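Local coordinates for protein PelD (Pseudomonas aeruginosa, PDB 4EU0) that binds the second messenger cyclic di-GMP as a membrane-associated signalling effector involved in pellicle formation, this piece comprising its GAF and GGDEF domains, at residues A[75-86]-A[104-112]; A[144-155]-A[169-177]. One frame throughout, in Å; residues are numbered along the deposited sequence.

How the interactions relate
Interaction 1 (75-86 with 104-112) lies within the GAF domain, where helix 74-82 and the turn after it pack on strand 106-111. Interaction 2 (144-155 with 169-177) follows it along the chain and pairs helix 133-150 of the GAF domain with helix 162-181 of the GGDEF domain. Their centres are about 18 Å apart, yet they meet at the end of strand 106-111. There Asp112 OD2 accepts a probable hydrogen bond from Gln151 NE2 (2.6 Å), Val111 O receives a weak one from Arg173 NH1, and Ala147 packs on the Val111 backbone. The GAF sheet thus runs directly into the domain interface.

Interaction 1 of 2, residues A[75-86]-A[104-112]; sequences LVRTCLERGELV and AAVCVPLVD. Unlike the reference sequence in segment 104-112: Ala104 (reference Leu), Ala105 (reference Gln).
The first torsions of Cys79 and Cys107 send their sulfurs apart: Cys79 SG swings opposite its own backbone N (chi1 172°), Cys107 SG opposite its carbonyl carbon (chi1 -79°). The cysteines meet instead through their beta carbons, Cys79 CB lying 3.6 Å from Cys107 CB, and form no disulfide. Cys107 SG is received between the side chains of Leu75, whose CG lies 3.9 Å away, and Val76, whose CG2 touches it. Cys79 SG instead rests on the proline ring, 3.5 Å from Pro109 CD. Toward the start of the strand, Leu75 lays its CD2 branch against the backbone joining Ala105 to Val106.

Helix 75-82 lies along strand 106-111, the axes 31° apart in direction, on one face of the antiparallel GAF sheet, whose strand order is 2-1-5-4-3. The helix stops at Gly83, where positive phi, a conformation that favours glycine, turns the chain back over Pro109 CG and CD. After this turn, Val86 joins the edge of the sheet as an antiparallel hydrogen-bonded pair with Cys107: Cys107 N gives a nearly straight bond to Val86 O (2.9 Å), and Val86 N returns one to Cys107 O.

Leu85 serves the opposite face. It lies alongside Val108, with CD1 3.9 Å from Val108 CG2, and slants across Val106 CG1; Phe136 of helix 133-150 covers both Leu85 and Val106.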
loop_
_atom_site.group_PDB
_atom_site.type_symbol
_atom_site.label_atom_id
_atom_site.label_comp_id
_atom_site.label_asym_id
_atom_site.label_seq_id
_atom_site.Cartn_x
_atom_site.Cartn_y
_atom_site.Cartn_z
ATOM N N LEU A 75 27.051 3.080 -6.282
ATOM C CA LEU A 75 25.882 2.659 -5.506
ATOM C C LEU A 75 24.598 3.287 -6.059
ATOM O O LEU A 75 23.571 2.612 -6.190
ATOM C CB LEU A 75 26.065 2.995 -4.017
ATOM C CG LEU A 75 25.240 2.217 -2.985
ATOM C CD1 LEU A 75 25.604 0.739 -2.970
ATOM C CD2 LEU A 75 25.412 2.820 -1.588
ATOM N N VAL A 76 24.677 4.572 -6.393
ATOM C CA VAL A 76 23.553 5.306 -6.978
ATOM C C VAL A 76 23.163 4.709 -8.333
ATOM O O VAL A 76 21.973 4.539 -8.628
ATOM C CB VAL A 76 23.883 6.821 -7.117
ATOM C CG1 VAL A 76 22.809 7.556 -7.907
ATOM C CG2 VAL A 76 24.072 7.464 -5.744
ATOM N N ARG A 77 24.165 4.373 -9.145
ATOM C CA ARG A 77 23.913 3.815 -10.473
ATOM C C ARG A 77 23.324 2.408 -10.433
ATOM O O ARG A 77 22.367 2.118 -11.154
ATOM C CB ARG A 77 25.166 3.875 -11.370
ATOM C CG ARG A 77 25.514 5.272 -11.896
ATOM C CD ARG A 77 24.281 6.087 -12.330
ATOM N NE ARG A 77 23.474 5.423 -13.356
ATOM C CZ ARG A 77 22.165 5.610 -13.528
ATOM N NH1 ARG A 77 21.490 6.445 -12.748
ATOM N NH2 ARG A 77 21.526 4.958 -14.488
ATOM N N THR A 78 23.877 1.546 -9.580
ATOM C CA THR A 78 23.367 0.182 -9.439
ATOM C C THR A 78 21.942 0.192 -8.894
ATOM O O THR A 78 21.110 -0.590 -9.341
ATOM C CB THR A 78 24.244 -0.699 -8.521
ATOM O OG1 THR A 78 24.335 -0.099 -7.224
ATOM C CG2 THR A 78 25.638 -0.873 -9.104
ATOM N N CYS A 79 21.677 1.080 -7.934
ATOM C CA CYS A 79 20.346 1.232 -7.333
ATOM C C CYS A 79 19.305 1.566 -8.393
ATOM O O CYS A 79 18.244 0.943 -8.459
ATOM C CB CYS A 79 20.362 2.345 -6.281
ATOM S SG CYS A 79 18.734 2.802 -5.618
ATOM N N LEU A 80 19.623 2.559 -9.215
ATOM C CA LEU A 80 18.687 3.052 -10.215
ATOM C C LEU A 80 18.535 2.123 -11.417
ATOM O O LEU A 80 17.483 2.104 -12.050
ATOM C CB LEU A 80 19.041 4.484 -10.640
ATOM C CG LEU A 80 18.926 5.537 -9.526
ATOM C CD1 LEU A 80 19.285 6.918 -10.040
ATOM C CD2 LEU A 80 17.536 5.544 -8.880
ATOM N N GLU A 81 19.575 1.342 -11.707
ATOM C CA GLU A 81 19.534 0.360 -12.791
ATOM C C GLU A 81 18.759 -0.898 -12.404
ATOM O O GLU A 81 18.100 -1.512 -13.247
ATOM C CB GLU A 81 20.948 -0.008 -13.245
ATOM C CG GLU A 81 21.566 0.993 -14.216
ATOM C CD GLU A 81 22.979 0.628 -14.649
ATOM O OE1 GLU A 81 23.707 1.540 -15.091
ATOM O OE2 GLU A 81 23.365 -0.559 -14.551
ATOM N N ARG A 82 18.834 -1.271 -11.128
ATOM C CA ARG A 82 18.142 -2.452 -10.620
ATOM C C ARG A 82 16.716 -2.130 -10.187
ATOM O O ARG A 82 15.858 -3.013 -10.155
ATOM C CB ARG A 82 18.898 -3.030 -9.426
ATOM C CG ARG A 82 18.867 -4.546 -9.320
ATOM C CD ARG A 82 20.043 -5.173 -10.050
ATOM N NE ARG A 82 20.339 -6.512 -9.542
ATOM C CZ ARG A 82 21.414 -7.228 -9.864
ATOM N NH1 ARG A 82 22.324 -6.748 -10.703
ATOM N NH2 ARG A 82 21.580 -8.434 -9.337
ATOM N N GLY A 83 16.480 -0.869 -9.836
ATOM C CA GLY A 83 15.224 -0.449 -9.218
ATOM C C GLY A 83 15.042 -1.084 -7.849
ATOM O O GLY A 83 13.918 -1.364 -7.431
ATOM N N GLU A 84 16.159 -1.314 -7.160
ATOM C CA GLU A 84 16.166 -2.017 -5.875
ATOM C C GLU A 84 17.132 -1.365 -4.902
ATOM O O GLU A 84 18.085 -0.691 -5.304
ATOM C CB GLU A 84 16.606 -3.476 -6.054
ATOM C CG GLU A 84 15.605 -4.391 -6.743
ATOM C CD GLU A 84 16.194 -5.758 -7.062
ATOM O OE1 GLU A 84 17.361 -6.019 -6.683
ATOM O OE2 GLU A 84 15.491 -6.573 -7.702
ATOM N N LEU A 85 16.876 -1.593 -3.619
ATOM C CA LEU A 85 17.785 -1.216 -2.553
ATOM C C LEU A 85 19.140 -1.889 -2.757
ATOM O O LEU A 85 19.222 -3.092 -3.011
ATOM C CB LEU A 85 17.192 -1.639 -1.210
ATOM C CG LEU A 85 17.934 -1.314 0.091
ATOM C CD1 LEU A 85 16.917 -1.258 1.194
ATOM C CD2 LEU A 85 19.027 -2.324 0.431
ATOM N N VAL A 86 20.197 -1.100 -2.650
ATOM C CA VAL A 86 21.556 -1.632 -2.721
ATOM C C VAL A 86 22.388 -1.057 -1.576
ATOM O O VAL A 86 22.271 0.122 -1.239
ATOM C CB VAL A 86 22.232 -1.339 -4.085
ATOM C CG1 VAL A 86 21.512 -2.066 -5.233
ATOM C CG2 VAL A 86 22.286 0.150 -4.348
ATOM N N ALA A 104 27.096 6.922 1.201
ATOM C CA ALA A 104 27.690 5.843 0.426
ATOM C C ALA A 104 27.559 4.496 1.143
ATOM O O ALA A 104 28.364 3.585 0.924
ATOM C CB ALA A 104 29.140 6.164 0.116
ATOM N N ALA A 105 26.539 4.381 1.993
ATOM C CA ALA A 105 26.248 3.144 2.720
ATOM C C ALA A 105 25.099 2.360 2.088
ATOM O O ALA A 105 25.228 1.163 1.823
ATOM C CB ALA A 105 25.935 3.447 4.179
ATOM N N VAL A 106 23.970 3.033 1.880
ATOM C CA VAL A 106 22.776 2.414 1.296
ATOM C C VAL A 106 22.100 3.393 0.344
ATOM O O VAL A 106 22.030 4.599 0.618
ATOM C CB VAL A 106 21.735 1.977 2.375
ATOM C CG1 VAL A 106 20.549 1.255 1.727
ATOM C CG2 VAL A 106 22.352 1.072 3.407
ATOM N N CYS A 107 21.621 2.865 -0.780
ATOM C CA CYS A 107 20.719 3.593 -1.658
ATOM C C CYS A 107 19.372 2.892 -1.731
ATOM O O CYS A 107 19.310 1.690 -1.999
ATOM C CB CYS A 107 21.315 3.705 -3.054
ATOM S SG CYS A 107 22.542 4.976 -3.174
ATOM N N VAL A 108 18.298 3.644 -1.487
ATOM C CA VAL A 108 16.944 3.079 -1.528
ATOM C C VAL A 108 16.089 3.841 -2.549
ATOM O O VAL A 108 15.807 5.026 -2.360
ATOM C CB VAL A 108 16.231 3.094 -0.138
ATOM C CG1 VAL A 108 15.010 2.184 -0.160
ATOM C CG2 VAL A 108 17.175 2.657 0.983
ATOM N N PRO A 109 15.675 3.164 -3.637
ATOM C CA PRO A 109 14.814 3.856 -4.583
ATOM C C PRO A 109 13.370 3.812 -4.094
ATOM O O PRO A 109 12.967 2.844 -3.439
ATOM C CB PRO A 109 14.970 3.023 -5.848
ATOM C CG PRO A 109 15.129 1.625 -5.329
ATOM C CD PRO A 109 15.864 1.749 -4.006
ATOM N N LEU A 110 12.610 4.862 -4.388
ATOM C CA LEU A 110 11.187 4.885 -4.086
ATOM C C LEU A 110 10.472 4.558 -5.390
ATOM O O LEU A 110 10.457 5.362 -6.332
ATOM C CB LEU A 110 10.761 6.249 -3.523
ATOM C CG LEU A 110 11.113 6.665 -2.093
ATOM C CD1 LEU A 110 12.621 6.838 -1.834
ATOM C CD2 LEU A 110 10.389 7.960 -1.787
ATOM N N VAL A 111 9.931 3.345 -5.451
ATOM C CA VAL A 111 9.408 2.780 -6.690
ATOM C C VAL A 111 7.920 2.490 -6.533
ATOM O O VAL A 111 7.523 1.769 -5.612
ATOM C CB VAL A 111 10.143 1.465 -7.070
ATOM C CG1 VAL A 111 9.754 1.009 -8.469
ATOM C CG2 VAL A 111 11.658 1.622 -6.982
ATOM N N ASP A 112 7.104 3.055 -7.421
ATOM C CA ASP A 112 5.665 2.790 -7.396
ATOM C C ASP A 112 5.313 1.381 -7.900
ATOM O O ASP A 112 6.191 0.635 -8.345
ATOM C CB ASP A 112 4.858 3.908 -8.114
ATOM C CG ASP A 112 4.981 3.877 -9.642
ATOM O OD1 ASP A 112 5.416 2.864 -10.236
ATOM O OD2 ASP A 112 4.621 4.900 -10.272
#

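Interaction 2 of 2, residues A[144-155]-A[169-177]; sequences GHIADLLQSDRR and QYLKRSLLD
Arg173, Gln169 and Asp148 carry most of the surface buried between these two nearly antiparallel helical segments. Arg173 bends at chi2 (55°) and chi3 (62°), turning its guanidinium side-on to the carboxylate of Asp148. Two nitrogens grip two oxygens in a bidentate salt bridge: NE bonds Asp148 OD2 at 2.7 Å, and NH1 bonds Asp148 OD1 at 2.9 Å. Both oxygens are met on their syn sides and lie close to the guanidinium plane, although the carboxylate itself is twisted 38° from that plane. Asp148 OD1 also takes a weak hydrogen bond from Thr113 N. Both faces of the guanidinium are met near the rim: Gly144 O lies over one, without a hydrogen bond, and Leu176 CD1 of its own helix over the other.

The aliphatic part of the same arginine has a second use. Arg173 CG lies over the imidazole of His145 in a CH-pi contact, 3.7 Å from the ring centroid. Asp177 approaches that ring at its edge, carboxylate and imidazole nearly coplanar, with OD1 2.9 Å from His145 CE1; on the ring, His145 ND1 is hydrogen-bonded to Ile141 O. The negative carboxylate would probably favour positive charge on the imidazole; the nearby guanidinium, itself paired with Asp148, may partly offset this.

Gln169 reaches out in an extended chain, laying its amide end against Asp148 CB and the backbone carbonyl of Asp148. The Arg155 side chain crosses that of Gln169 at about a right angle, its guanidinium edge toward the amide. Beside them Leu149 CD2 touches Tyr170 OH at 4.0 Å; this hydroxyl is hydrogen-bonded to Arg11 of helix 2-16.

Together these contacts form a polar helix-helix interface between helix 133-150 of the GAF domain and helix 162-181 of the GGDEF domain, with the Tyr170 side chain about 10 Å from bound cyclic di-GMP.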
loop_
_atom_site.group_PDB
_atom_site.type_symbol
_atom_site.label_atom_id
_atom_site.label_comp_id
_atom_site.label_asym_id
_atom_site.label_seq_id
_atom_site.Cartn_x
_atom_site.Cartn_y
_atom_site.Cartn_z
ATOM N N GLY A 144 8.429 1.865 -0.938
ATOM C CA GLY A 144 7.440 1.434 -1.927
ATOM C C GLY A 144 6.080 2.035 -1.631
ATOM O O GLY A 144 5.399 2.553 -2.522
ATOM N N HIS A 145 5.685 1.977 -0.367
ATOM C CA HIS A 145 4.422 2.575 0.042
ATOM C C HIS A 145 4.388 4.085 -0.157
ATOM O O HIS A 145 3.403 4.610 -0.650
ATOM C CB HIS A 145 4.067 2.182 1.472
ATOM C CG HIS A 145 3.533 0.793 1.578
ATOM N ND1 HIS A 145 4.347 -0.318 1.615
ATOM C CD2 HIS A 145 2.262 0.334 1.604
ATOM C CE1 HIS A 145 3.596 -1.404 1.680
ATOM N NE2 HIS A 145 2.329 -1.036 1.675
ATOM N N ILE A 146 5.471 4.777 0.189
ATOM C CA ILE A 146 5.508 6.220 -0.013
ATOM C C ILE A 146 5.361 6.580 -1.487
ATOM O O ILE A 146 4.610 7.488 -1.826
ATOM C CB ILE A 146 6.777 6.860 0.572
ATOM C CG1 ILE A 146 6.771 6.724 2.095
ATOM C CG2 ILE A 146 6.862 8.351 0.175
ATOM C CD1 ILE A 146 8.144 6.935 2.744
ATOM N N ALA A 147 6.079 5.862 -2.353
ATOM C CA ALA A 147 6.010 6.079 -3.791
ATOM C C ALA A 147 4.581 5.991 -4.324
ATOM O O ALA A 147 4.186 6.801 -5.163
ATOM C CB ALA A 147 6.915 5.097 -4.529
ATOM N N ASP A 148 3.820 5.009 -3.837
ATOM C CA ASP A 148 2.419 4.829 -4.245
ATOM C C ASP A 148 1.566 6.024 -3.863
ATOM O O ASP A 148 0.725 6.477 -4.642
ATOM C CB ASP A 148 1.800 3.600 -3.580
ATOM C CG ASP A 148 2.384 2.306 -4.075
ATOM O OD1 ASP A 148 3.131 2.323 -5.082
ATOM O OD2 ASP A 148 2.078 1.268 -3.444
ATOM N N LEU A 149 1.780 6.502 -2.643
ATOM C CA LEU A 149 1.019 7.614 -2.099
ATOM C C LEU A 149 1.202 8.905 -2.906
ATOM O O LEU A 149 0.269 9.706 -3.038
ATOM C CB LEU A 149 1.358 7.810 -0.614
ATOM C CG LEU A 149 0.788 6.759 0.351
ATOM C CD1 LEU A 149 1.272 7.002 1.767
ATOM C CD2 LEU A 149 -0.741 6.738 0.317
ATOM N N LEU A 150 2.394 9.082 -3.474
ATOM C CA LEU A 150 2.706 10.263 -4.277
ATOM C C LEU A 150 2.014 10.259 -5.646
ATOM O O LEU A 150 1.856 11.311 -6.269
ATOM C CB LEU A 150 4.223 10.410 -4.442
ATOM C CG LEU A 150 5.042 10.588 -3.159
ATOM C CD1 LEU A 150 6.524 10.473 -3.459
ATOM C CD2 LEU A 150 4.731 11.923 -2.486
ATOM N N GLN A 151 1.578 9.083 -6.095
ATOM C CA GLN A 151 0.985 8.931 -7.430
ATOM C C GLN A 151 -0.496 9.301 -7.547
ATOM O O GLN A 151 -1.101 9.112 -8.608
ATOM C CB GLN A 151 1.215 7.510 -7.968
ATOM C CG GLN A 151 2.660 7.206 -8.368
ATOM C CD GLN A 151 3.141 7.981 -9.596
ATOM O OE1 GLN A 151 2.654 9.068 -9.897
ATOM N NE2 GLN A 151 4.116 7.421 -10.298
ATOM N N SER A 152 -1.076 9.845 -6.478
ATOM C CA SER A 152 -2.494 10.247 -6.496
ATOM C C SER A 152 -2.802 11.424 -7.439
ATOM O O SER A 152 -3.965 11.665 -7.790
ATOM C CB SER A 152 -2.999 10.527 -5.074
ATOM O OG SER A 152 -2.459 11.734 -4.569
ATOM N N ASP A 153 -1.767 12.149 -7.859
ATOM C CA ASP A 153 -1.926 13.234 -8.831
ATOM C C ASP A 153 -2.050 12.734 -10.282
ATOM O O ASP A 153 -2.034 13.537 -11.221
ATOM C CB ASP A 153 -0.775 14.246 -8.706
ATOM C CG ASP A 153 0.591 13.647 -9.050
ATOM O OD1 ASP A 153 0.733 12.403 -9.074
ATOM O OD2 ASP A 153 1.535 14.433 -9.292
ATOM N N ARG A 154 -2.162 11.416 -10.454
ATOM C CA ARG A 154 -2.240 10.799 -11.784
ATOM C C ARG A 154 -3.604 10.167 -12.067
ATOM O O ARG A 154 -3.924 9.841 -13.218
ATOM C CB ARG A 154 -1.133 9.749 -11.966
ATOM C CG ARG A 154 0.293 10.310 -12.055
ATOM C CD ARG A 154 0.466 11.223 -13.261
ATOM N NE ARG A 154 1.873 11.428 -13.614
ATOM C CZ ARG A 154 2.637 12.420 -13.165
ATOM N NH1 ARG A 154 2.149 13.320 -12.320
ATOM N NH2 ARG A 154 3.903 12.507 -13.561
ATOM N N ARG A 155 -4.407 10.019 -11.016
ATOM C CA ARG A 155 -5.741 9.428 -11.119
ATOM C C ARG A 155 -6.656 10.225 -12.043
ATOM O O ARG A 155 -7.570 9.665 -12.653
ATOM C CB ARG A 155 -6.369 9.296 -9.733
ATOM C CG ARG A 155 -5.644 8.296 -8.850
ATOM C CD ARG A 155 -6.203 8.239 -7.445
ATOM N NE ARG A 155 -5.524 7.192 -6.688
ATOM C CZ ARG A 155 -5.408 7.157 -5.363
ATOM N NH1 ARG A 155 -5.930 8.121 -4.614
ATOM N NH2 ARG A 155 -4.758 6.151 -4.792
ATOM N N GLN A 169 -4.378 -0.303 -7.061
ATOM C CA GLN A 169 -3.047 0.033 -6.566
ATOM C C GLN A 169 -2.716 -0.635 -5.230
ATOM O O GLN A 169 -1.686 -1.270 -5.107
ATOM C CB GLN A 169 -2.860 1.547 -6.466
ATOM C CG GLN A 169 -1.465 1.942 -5.983
ATOM C CD GLN A 169 -1.333 3.423 -5.676
ATOM O OE1 GLN A 169 -0.381 4.077 -6.121
ATOM N NE2 GLN A 169 -2.283 3.960 -4.910
ATOM N N TYR A 170 -3.591 -0.478 -4.234
ATOM C CA TYR A 170 -3.370 -1.058 -2.923
ATOM C C TYR A 170 -3.253 -2.584 -2.968
ATOM O O TYR A 170 -2.413 -3.159 -2.290
ATOM C CB TYR A 170 -4.477 -0.626 -1.943
ATOM C CG TYR A 170 -4.372 0.778 -1.370
ATOM C CD1 TYR A 170 -4.656 1.011 -0.016
ATOM C CD2 TYR A 170 -4.018 1.877 -2.163
ATOM C CE1 TYR A 170 -4.586 2.305 0.532
ATOM C CE2 TYR A 170 -3.942 3.177 -1.613
ATOM C CZ TYR A 170 -4.238 3.372 -0.270
ATOM O OH TYR A 170 -4.168 4.627 0.284
ATOM N N LEU A 171 -4.094 -3.228 -3.777
ATOM C CA LEU A 171 -4.018 -4.680 -3.941
ATOM C C LEU A 171 -2.670 -5.102 -4.522
ATOM O O LEU A 171 -2.047 -6.037 -4.022
ATOM C CB LEU A 171 -5.169 -5.193 -4.812
ATOM C CG LEU A 171 -5.171 -6.699 -5.124
ATOM C CD1 LEU A 171 -5.232 -7.549 -3.866
ATOM C CD2 LEU A 171 -6.356 -6.991 -6.039
ATOM N N LYS A 172 -2.205 -4.405 -5.550
ATOM C CA LYS A 172 -0.914 -4.777 -6.148
ATOM C C LYS A 172 0.201 -4.579 -5.140
ATOM O O LYS A 172 1.078 -5.422 -5.005
ATOM C CB LYS A 172 -0.625 -3.989 -7.422
ATOM C CG LYS A 172 0.588 -4.530 -8.166
ATOM C CD LYS A 172 0.835 -3.810 -9.477
ATOM C CE LYS A 172 2.005 -4.449 -10.203
ATOM N NZ LYS A 172 2.224 -3.866 -11.555
ATOM N N ARG A 173 0.167 -3.465 -4.419
ATOM C CA ARG A 173 1.166 -3.241 -3.386
ATOM C C ARG A 173 1.137 -4.337 -2.326
ATOM O O ARG A 173 2.178 -4.835 -1.909
ATOM C CB ARG A 173 0.985 -1.876 -2.733
ATOM C CG ARG A 173 2.007 -1.596 -1.630
ATOM C CD ARG A 173 3.474 -1.738 -2.118
ATOM N NE ARG A 173 3.784 -0.778 -3.174
ATOM C CZ ARG A 173 4.928 -0.733 -3.856
ATOM N NH1 ARG A 173 5.091 0.187 -4.809
ATOM N NH2 ARG A 173 5.898 -1.611 -3.608
ATOM N N SER A 174 -0.059 -4.737 -1.907
ATOM C CA SER A 174 -0.164 -5.839 -0.950
ATOM C C SER A 174 0.354 -7.174 -1.495
ATOM O O SER A 174 0.931 -7.971 -0.740
ATOM C CB SER A 174 -1.588 -5.976 -0.424
ATOM O OG SER A 174 -1.896 -4.945 0.495
ATOM N N LEU A 175 0.146 -7.423 -2.790
ATOM C CA LEU A 175 0.714 -8.612 -3.437
ATOM C C LEU A 175 2.242 -8.559 -3.471
ATOM O O LEU A 175 2.897 -9.560 -3.220
ATOM C CB LEU A 175 0.151 -8.825 -4.844
ATOM C CG LEU A 175 -1.319 -9.244 -4.896
ATOM C CD1 LEU A 175 -1.826 -9.089 -6.315
ATOM C CD2 LEU A 175 -1.524 -10.682 -4.359
ATOM N N LEU A 176 2.787 -7.378 -3.756
ATOM C CA LEU A 176 4.234 -7.159 -3.718
ATOM C C LEU A 176 4.791 -7.318 -2.297
ATOM O O LEU A 176 5.827 -7.971 -2.119
ATOM C CB LEU A 176 4.601 -5.797 -4.307
ATOM C CG LEU A 176 4.410 -5.619 -5.820
ATOM C CD1 LEU A 176 4.330 -4.139 -6.158
ATOM C CD2 LEU A 176 5.518 -6.315 -6.618
ATOM N N ASP A 177 4.092 -6.743 -1.304
ATOM C CA ASP A 177 4.428 -6.871 0.129
ATOM C C ASP A 177 4.560 -8.344 0.528
ATOM O O ASP A 177 5.512 -8.736 1.214
ATOM C CB ASP A 177 3.317 -6.269 1.021
ATOM C CG ASP A 177 3.329 -4.747 1.091
ATOM O OD1 ASP A 177 4.370 -4.122 0.849
ATOM O OD2 ASP A 177 2.260 -4.177 1.442
#